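Local coordinates for protein putative oxidoreductase FAD-binding subunit (Sulfolobus tokodaii, PDB 4ZOH) that binds flavin-adenine dinucleotide and probably serves as the FAD-carrying, electron-transferring subunit of a molybdopterin-dependent dehydrogenase of the CO dehydrogenase flavoprotein type, at residues Ala92-Asp97 and Phe174-Leu179; Pro86-Thr91 and Ala117-Ala122. One frame throughout, in Å; residues are numbered along the deposited sequence.

Contact 1 (Ala92-Asp97 and Phe174-Leu179); sequences ASNIGD and FSYQKL. With FAD (flavin-adenine dinucleotide), chain H.
K178 leaves its strand with CG anti to the backbone N (chi1 -170°) and stays extended to its tip, long enough to run past N94 in the opposite sense and deliver NZ to the backbone carbonyl of N94, in the turn that follows helix 88-93. There K178 NZ donates to N94 O at 3.1 Å, lying 46° out of the carbonyl plane, off the lone pairs. The same ammonium reaches the flavin, with K178 NZ 2.8 Å from FAD O4, and also forms a salt bridge with D118. The peptide of G96 supplies the second bond to that oxygen, a fairly straight one with G96 N 2.9 Å from FAD O4. Two donors on O4 may polarise the C4=O4 bond, an effect the carboxylate of D118 probably tempers. G96 suits its place because its phi is positive and its CA packs close to flavin N5. Beside it, I95 turns away from the strand and lays CG2 3.5 Å from FAD O2', an apolar branch against the ribityl chain.

Two residues earlier on the strand, Y176 meets N94, whose amide plane is steeply inclined (78°) to the ring. N94 ND2 comes 3.5 Å from Y176 CD2, at the ring edge and near its plane, while the aliphatic CB of N94 is also there. The amide has better polar partners: E90 O, four residues back, and a water that N94 ND2 donates to at 3.1 Å and that passes a hydrogen bond on to Y176 O.

Strand 173-179 is, within this chain, an edge strand of a four-stranded antiparallel sheet and pairs with strand 189-198. Its other face, through S175 and Q177, packs on helix 257-276, whereas A92 rests on helix 77-81 and D97 caps helix 98-103.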
loop_
_atom_site.group_PDB
_atom_site.type_symbol
_atom_site.label_atom_id
_atom_site.label_comp_id
_atom_site.label_asym_id
_atom_site.label_seq_id
_atom_site.Cartn_x
_atom_site.Cartn_y
_atom_site.Cartn_z
ATOM N N ALA B 92 -3.161 -2.130 46.906
ATOM C CA ALA B 92 -3.677 -2.281 45.508
ATOM C C ALA B 92 -3.167 -1.165 44.604
ATOM O O ALA B 92 -2.794 -1.450 43.464
ATOM C CB ALA B 92 -5.189 -2.297 45.495
ATOM N N SER B 93 -3.135 0.078 45.142
ATOM C CA SER B 93 -2.584 1.288 44.497
ATOM C C SER B 93 -1.185 1.157 43.941
ATOM O O SER B 93 -0.769 1.928 43.050
ATOM C CB SER B 93 -2.531 2.428 45.530
ATOM O OG SER B 93 -3.848 2.939 45.718
ATOM N N ASN B 94 -0.389 0.354 44.620
ATOM C CA ASN B 94 0.992 0.146 44.228
ATOM C C ASN B 94 1.175 -0.859 43.100
ATOM O O ASN B 94 2.258 -0.974 42.581
ATOM C CB ASN B 94 1.783 -0.404 45.438
ATOM C CG ASN B 94 2.155 0.683 46.403
ATOM O OD1 ASN B 94 3.227 1.280 46.272
ATOM N ND2 ASN B 94 1.255 0.983 47.346
ATOM N N ILE B 95 0.155 -1.640 42.784
ATOM C CA ILE B 95 0.330 -2.738 41.821
ATOM C C ILE B 95 0.635 -2.187 40.423
ATOM O O ILE B 95 0.035 -1.190 39.989
ATOM C CB ILE B 95 -0.894 -3.664 41.771
ATOM C CG1 ILE B 95 -1.003 -4.430 43.073
ATOM C CG2 ILE B 95 -0.780 -4.656 40.597
ATOM C CD1 ILE B 95 -2.353 -5.170 43.242
ATOM N N GLY B 96 1.619 -2.773 39.758
ATOM C CA GLY B 96 1.900 -2.362 38.356
ATOM C C GLY B 96 1.724 -0.909 37.934
ATOM O O GLY B 96 2.333 -0.003 38.521
ATOM N N ASP B 97 0.928 -0.661 36.888
ATOM C CA ASP B 97 0.779 0.714 36.379
ATOM C C ASP B 97 -0.727 0.919 36.214
ATOM O O ASP B 97 -1.471 -0.062 36.418
ATOM C CB ASP B 97 1.593 0.874 35.088
ATOM C CG ASP B 97 1.109 -0.085 33.967
ATOM O OD1 ASP B 97 -0.134 -0.241 33.717
ATOM O OD2 ASP B 97 1.971 -0.673 33.333
ATOM N N PHE B 174 -1.608 2.337 59.164
ATOM C CA PHE B 174 -1.128 1.359 58.141
ATOM C C PHE B 174 -0.156 2.037 57.196
ATOM O O PHE B 174 -0.103 3.289 57.104
ATOM C CB PHE B 174 -2.280 0.656 57.359
ATOM C CG PHE B 174 -3.252 1.618 56.716
ATOM C CD1 PHE B 174 -3.016 2.137 55.423
ATOM C CD2 PHE B 174 -4.397 2.019 57.398
ATOM C CE1 PHE B 174 -3.898 3.062 54.859
ATOM C CE2 PHE B 174 -5.283 2.952 56.834
ATOM C CZ PHE B 174 -5.029 3.481 55.569
ATOM N N SER B 175 0.636 1.211 56.537
ATOM C CA SER B 175 1.571 1.655 55.496
ATOM C C SER B 175 1.945 0.449 54.627
ATOM O O SER B 175 2.151 -0.644 55.150
ATOM C CB SER B 175 2.842 2.253 56.107
ATOM O OG SER B 175 3.645 2.830 55.085
ATOM N N TYR B 176 1.970 0.626 53.291
ATOM C CA TYR B 176 2.595 -0.387 52.415
ATOM C C TYR B 176 3.825 0.271 51.884
ATOM O O TYR B 176 3.737 1.382 51.364
ATOM C CB TYR B 176 1.661 -0.850 51.283
ATOM C CG TYR B 176 2.307 -1.940 50.454
ATOM C CD1 TYR B 176 2.726 -3.121 51.052
ATOM C CD2 TYR B 176 2.506 -1.787 49.062
ATOM C CE1 TYR B 176 3.363 -4.100 50.332
ATOM C CE2 TYR B 176 3.122 -2.802 48.316
ATOM C CZ TYR B 176 3.538 -3.955 48.973
ATOM O OH TYR B 176 4.178 -4.974 48.301
ATOM N N GLN B 177 4.979 -0.358 52.099
ATOM C CA GLN B 177 6.280 0.138 51.560
ATOM C C GLN B 177 6.698 -0.810 50.430
ATOM O O GLN B 177 6.759 -2.015 50.620
ATOM C CB GLN B 177 7.371 0.142 52.655
ATOM C CG GLN B 177 7.069 1.096 53.833
ATOM C CD GLN B 177 7.141 2.561 53.430
ATOM O OE1 GLN B 177 7.975 2.956 52.615
ATOM N NE2 GLN B 177 6.271 3.382 54.002
ATOM N N LYS B 178 6.949 -0.254 49.258
ATOM C CA LYS B 178 7.293 -1.058 48.129
ATOM C C LYS B 178 8.607 -0.558 47.609
ATOM O O LYS B 178 8.706 0.567 47.173
ATOM C CB LYS B 178 6.216 -0.944 47.051
ATOM C CG LYS B 178 6.396 -1.952 45.929
ATOM C CD LYS B 178 5.323 -1.851 44.864
ATOM C CE LYS B 178 5.650 -2.834 43.738
ATOM N NZ LYS B 178 4.504 -3.115 42.853
ATOM N N LEU B 179 9.608 -1.412 47.628
ATOM C CA LEU B 179 10.886 -1.035 47.015
ATOM C C LEU B 179 10.874 -1.485 45.548
ATOM O O LEU B 179 10.548 -2.683 45.241
ATOM C CB LEU B 179 12.082 -1.647 47.781
ATOM C CG LEU B 179 13.498 -1.471 47.203
ATOM C CD1 LEU B 179 13.937 -0.036 47.057
ATOM C CD2 LEU B 179 14.483 -2.241 48.071
HETATM P PA FAD H . -5.464 -13.622 35.192
HETATM O O1A FAD H . -4.210 -13.302 34.451
HETATM O O2A FAD H . -6.773 -13.620 34.526
HETATM O O5B FAD H . -5.334 -15.031 35.854
HETATM C C5B FAD H . -4.111 -15.389 36.567
HETATM C C4B FAD H . -4.250 -16.913 37.121
HETATM O O4B FAD H . -5.433 -17.100 37.997
HETATM C C3B FAD H . -4.524 -17.825 35.932
HETATM O O3B FAD H . -3.840 -19.040 36.121
HETATM C C2B FAD H . -6.060 -18.003 35.898
HETATM O O2B FAD H . -6.501 -19.218 35.280
HETATM C C1B FAD H . -6.393 -18.060 37.350
HETATM N N9A FAD H . -7.561 -17.367 37.881
HETATM C C8A FAD H . -7.976 -16.124 37.646
HETATM N N7A FAD H . -9.050 -15.860 38.425
HETATM C C5A FAD H . -9.297 -16.968 39.165
HETATM C C6A FAD H . -10.248 -17.298 40.153
HETATM N N6A FAD H . -11.131 -16.366 40.503
HETATM N N1A FAD H . -10.238 -18.525 40.706
HETATM C C2A FAD H . -9.288 -19.444 40.395
HETATM N N3A FAD H . -8.379 -19.161 39.457
HETATM C C4A FAD H . -8.352 -17.931 38.827
HETATM N N1 FAD H . 1.179 -7.722 40.249
HETATM C C2 FAD H . 1.650 -7.280 41.482
HETATM O O2 FAD H . 1.281 -7.842 42.493
HETATM N N3 FAD H . 2.509 -6.226 41.569
HETATM C C4 FAD H . 2.948 -5.596 40.452
HETATM O O4 FAD H . 3.689 -4.618 40.592
HETATM C C4X FAD H . 2.507 -6.053 39.191
HETATM N N5 FAD H . 2.946 -5.410 38.054
HETATM C C5X FAD H . 2.509 -5.899 36.787
HETATM C C6 FAD H . 3.010 -5.282 35.645
HETATM C C7 FAD H . 2.581 -5.710 34.379
HETATM C C7M FAD H . 3.176 -4.972 33.159
HETATM C C8 FAD H . 1.676 -6.785 34.268
HETATM C C8M FAD H . 1.182 -7.338 32.904
HETATM C C9 FAD H . 1.209 -7.443 35.421
HETATM C C9A FAD H . 1.611 -6.984 36.678
HETATM N N10 FAD H . 1.167 -7.608 37.864
HETATM C C10 FAD H . 1.626 -7.114 39.100
HETATM C "C1'" FAD H . 0.251 -8.744 37.851
HETATM C "C2'" FAD H . -1.217 -8.276 37.851
HETATM O "O2'" FAD H . -1.524 -7.782 39.172
HETATM C "C3'" FAD H . -2.202 -9.394 37.410
HETATM O "O3'" FAD H . -3.435 -8.723 37.137
HETATM C "C4'" FAD H . -2.443 -10.452 38.475
HETATM O "O4'" FAD H . -1.177 -10.967 38.887
HETATM C "C5'" FAD H . -3.329 -11.607 37.962
HETATM O "O5'" FAD H . -4.697 -11.134 38.084
HETATM P P FAD H . -5.658 -11.182 36.836
HETATM O O1P FAD H . -7.043 -10.895 37.314
HETATM O O2P FAD H . -5.133 -10.332 35.743
HETATM O O3P FAD H . -5.534 -12.726 36.525
HETATM O O HOH W 1 2.199 2.862 49.593
#

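Contact 2 (Pro86-Thr91 and Ala117-Ala122). With FAD (flavin-adenine dinucleotide), chain H.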
loop_
_atom_site.group_PDB
_atom_site.type_symbol
_atom_site.label_atom_id
_atom_site.label_comp_id
_atom_site.label_asym_id
_atom_site.label_seq_id
_atom_site.Cartn_x
_atom_site.Cartn_y
_atom_site.Cartn_z
ATOM N N PRO B 86 -8.551 -0.223 55.011
ATOM C CA PRO B 86 -7.279 0.048 55.651
ATOM C C PRO B 86 -6.214 -0.924 55.163
ATOM O O PRO B 86 -6.494 -2.108 55.068
ATOM C CB PRO B 86 -7.609 -0.168 57.144
ATOM C CG PRO B 86 -9.025 0.338 57.258
ATOM C CD PRO B 86 -9.669 -0.188 55.986
ATOM N N LEU B 87 -5.015 -0.399 54.863
ATOM C CA LEU B 87 -3.867 -1.168 54.248
ATOM C C LEU B 87 -4.082 -1.700 52.791
ATOM O O LEU B 87 -3.232 -1.498 51.916
ATOM C CB LEU B 87 -3.363 -2.312 55.150
ATOM C CG LEU B 87 -2.156 -3.057 54.633
ATOM C CD1 LEU B 87 -0.924 -2.161 54.522
ATOM C CD2 LEU B 87 -1.819 -4.272 55.473
ATOM N N LEU B 88 -5.172 -2.426 52.599
ATOM C CA LEU B 88 -5.432 -3.149 51.378
ATOM C C LEU B 88 -5.584 -2.204 50.155
ATOM O O LEU B 88 -4.992 -2.444 49.113
ATOM C CB LEU B 88 -6.657 -4.094 51.545
ATOM C CG LEU B 88 -6.783 -5.078 50.337
ATOM C CD1 LEU B 88 -5.526 -5.943 50.303
ATOM C CD2 LEU B 88 -8.029 -5.975 50.351
ATOM N N SER B 89 -6.361 -1.144 50.313
ATOM C CA SER B 89 -6.523 -0.150 49.258
ATOM C C SER B 89 -5.228 0.499 48.854
ATOM O O SER B 89 -4.952 0.660 47.653
ATOM C CB SER B 89 -7.518 0.905 49.643
ATOM O OG SER B 89 -8.792 0.300 49.774
ATOM N N GLU B 90 -4.438 0.902 49.848
ATOM C CA GLU B 90 -3.162 1.499 49.513
ATOM C C GLU B 90 -2.226 0.470 48.817
ATOM O O GLU B 90 -1.533 0.821 47.870
ATOM C CB GLU B 90 -2.529 2.094 50.739
ATOM C CG GLU B 90 -1.117 2.634 50.540
ATOM C CD GLU B 90 -0.548 3.166 51.835
ATOM O OE1 GLU B 90 -1.314 3.848 52.543
ATOM O OE2 GLU B 90 0.624 2.888 52.148
ATOM N N THR B 91 -2.243 -0.781 49.265
ATOM C CA THR B 91 -1.451 -1.831 48.667
ATOM C C THR B 91 -1.855 -2.032 47.188
ATOM O O THR B 91 -0.977 -2.106 46.344
ATOM C CB THR B 91 -1.631 -3.172 49.413
ATOM O OG1 THR B 91 -1.235 -2.964 50.760
ATOM C CG2 THR B 91 -0.748 -4.276 48.823
ATOM N N ALA B 117 4.347 -10.527 44.353
ATOM C CA ALA B 117 3.056 -9.770 44.356
ATOM C C ALA B 117 2.905 -8.824 45.532
ATOM O O ALA B 117 3.438 -9.078 46.637
ATOM C CB ALA B 117 1.850 -10.726 44.336
ATOM N N ASP B 118 2.105 -7.780 45.335
ATOM C CA ASP B 118 1.793 -6.854 46.419
ATOM C C ASP B 118 0.783 -7.398 47.443
ATOM O O ASP B 118 1.096 -7.429 48.661
ATOM C CB ASP B 118 1.429 -5.476 45.874
ATOM C CG ASP B 118 2.583 -4.846 45.165
ATOM O OD1 ASP B 118 3.721 -4.922 45.753
ATOM O OD2 ASP B 118 2.386 -4.304 44.013
ATOM N N TYR B 119 -0.357 -7.909 46.974
ATOM C CA TYR B 119 -1.451 -8.221 47.905
ATOM C C TYR B 119 -1.042 -9.149 49.071
ATOM O O TYR B 119 -1.481 -8.911 50.180
ATOM C CB TYR B 119 -2.661 -8.844 47.231
ATOM C CG TYR B 119 -3.552 -7.921 46.429
ATOM C CD1 TYR B 119 -4.011 -6.700 46.950
ATOM C CD2 TYR B 119 -4.001 -8.323 45.144
ATOM C CE1 TYR B 119 -4.877 -5.894 46.202
ATOM C CE2 TYR B 119 -4.861 -7.553 44.410
ATOM C CZ TYR B 119 -5.295 -6.344 44.932
ATOM O OH TYR B 119 -6.085 -5.561 44.139
ATOM N N PRO B 120 -0.262 -10.222 48.805
ATOM C CA PRO B 120 0.008 -11.214 49.868
ATOM C C PRO B 120 0.667 -10.620 51.108
ATOM O O PRO B 120 0.416 -11.091 52.176
ATOM C CB PRO B 120 0.987 -12.211 49.188
ATOM C CG PRO B 120 0.628 -12.129 47.731
ATOM C CD PRO B 120 0.353 -10.651 47.531
ATOM N N ALA B 121 1.478 -9.585 50.953
ATOM C CA ALA B 121 2.022 -8.917 52.123
ATOM C C ALA B 121 0.895 -8.344 53.003
ATOM O O ALA B 121 0.924 -8.540 54.212
ATOM C CB ALA B 121 3.035 -7.862 51.759
ATOM N N ALA B 122 -0.049 -7.625 52.387
ATOM C CA ALA B 122 -1.218 -7.102 53.089
ATOM C C ALA B 122 -2.140 -8.226 53.551
ATOM O O ALA B 122 -2.635 -8.162 54.657
ATOM C CB ALA B 122 -1.993 -6.052 52.276
HETATM P PA FAD H . -5.464 -13.622 35.192
HETATM O O1A FAD H . -4.210 -13.302 34.451
HETATM O O2A FAD H . -6.773 -13.620 34.526
HETATM O O5B FAD H . -5.334 -15.031 35.854
HETATM C C5B FAD H . -4.111 -15.389 36.567
HETATM C C4B FAD H . -4.250 -16.913 37.121
HETATM O O4B FAD H . -5.433 -17.100 37.997
HETATM C C3B FAD H . -4.524 -17.825 35.932
HETATM O O3B FAD H . -3.840 -19.040 36.121
HETATM C C2B FAD H . -6.060 -18.003 35.898
HETATM O O2B FAD H . -6.501 -19.218 35.280
HETATM C C1B FAD H . -6.393 -18.060 37.350
HETATM N N9A FAD H . -7.561 -17.367 37.881
HETATM C C8A FAD H . -7.976 -16.124 37.646
HETATM N N7A FAD H . -9.050 -15.860 38.425
HETATM C C5A FAD H . -9.297 -16.968 39.165
HETATM C C6A FAD H . -10.248 -17.298 40.153
HETATM N N6A FAD H . -11.131 -16.366 40.503
HETATM N N1A FAD H . -10.238 -18.525 40.706
HETATM C C2A FAD H . -9.288 -19.444 40.395
HETATM N N3A FAD H . -8.379 -19.161 39.457
HETATM C C4A FAD H . -8.352 -17.931 38.827
HETATM N N1 FAD H . 1.179 -7.722 40.249
HETATM C C2 FAD H . 1.650 -7.280 41.482
HETATM O O2 FAD H . 1.281 -7.842 42.493
HETATM N N3 FAD H . 2.509 -6.226 41.569
HETATM C C4 FAD H . 2.948 -5.596 40.452
HETATM O O4 FAD H . 3.689 -4.618 40.592
HETATM C C4X FAD H . 2.507 -6.053 39.191
HETATM N N5 FAD H . 2.946 -5.410 38.054
HETATM C C5X FAD H . 2.509 -5.899 36.787
HETATM C C6 FAD H . 3.010 -5.282 35.645
HETATM C C7 FAD H . 2.581 -5.710 34.379
HETATM C C7M FAD H . 3.176 -4.972 33.159
HETATM C C8 FAD H . 1.676 -6.785 34.268
HETATM C C8M FAD H . 1.182 -7.338 32.904
HETATM C C9 FAD H . 1.209 -7.443 35.421
HETATM C C9A FAD H . 1.611 -6.984 36.678
HETATM N N10 FAD H . 1.167 -7.608 37.864
HETATM C C10 FAD H . 1.626 -7.114 39.100
HETATM C "C1'" FAD H . 0.251 -8.744 37.851
HETATM C "C2'" FAD H . -1.217 -8.276 37.851
HETATM O "O2'" FAD H . -1.524 -7.782 39.172
HETATM C "C3'" FAD H . -2.202 -9.394 37.410
HETATM O "O3'" FAD H . -3.435 -8.723 37.137
HETATM C "C4'" FAD H . -2.443 -10.452 38.475
HETATM O "O4'" FAD H . -1.177 -10.967 38.887
HETATM C "C5'" FAD H . -3.329 -11.607 37.962
HETATM O "O5'" FAD H . -4.697 -11.134 38.084
HETATM P P FAD H . -5.658 -11.182 36.836
HETATM O O1P FAD H . -7.043 -10.895 37.314
HETATM O O2P FAD H . -5.133 -10.332 35.743
HETATM O O3P FAD H . -5.534 -12.726 36.525
#
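L87 reaches across to A122 just before helix 88-93 begins, its CG anti to the backbone N (chi1 -176°), which sets L87 CD2 3.7 Å from A122 CB. As N-cap residue, L87 offers its O to two donors of the first turn, T91 N and T91 OG1, the latter 2.7 Å from L87 O. L88 follows; the side chains of L88 and Y119 cross at about a right angle, with L88 CD1 3.8 Å from Y119 CD1 and also near A122 CB. T91 faces the partner squarely: T91 OG1 sits 3.5 Å from A122 CB, while T91 CG2 lies 3.7 Å from D118 O. The threonine suits this spot, its hydroxyl bound back to its own helix and its methyl given to the neighbour. Alanine at 122 is small enough for the helices to approach closely.

The residues leading into helix 119-125 also serve the flavin. D118 N donates to FAD O2 at 3.0 Å, and FAD N3 donates to D118 OD2 at 3.1 Å, so one residue reads both a donor and an acceptor of the pyrimidine edge; the carboxylate also meets Y176 and K178 of strand 173-179. Y119 OH bonds H77 of helix 77-81, and L87 is backed by strand 189-198.

The centres of contact 1 and contact 2 lie about 7 Å apart, and both draw on helix 88-93: its first residues belong to contact 2 and its later ones to contact 1. Along the chain the segments alternate: 86-91, 92-97, 117-122, 174-179. D118 joins the two: its OD1 probably accepts a hydrogen bond from Y176 OH (2.6 Å), and its OD2 forms a salt bridge with K178 NZ. Helix 88-93 and the residues leading into helix 119-125, in the family's FAD-binding region, are thus tied to strand 173-179 of its C-terminal region, and both regions contribute to gripping the flavin's pyrimidine end.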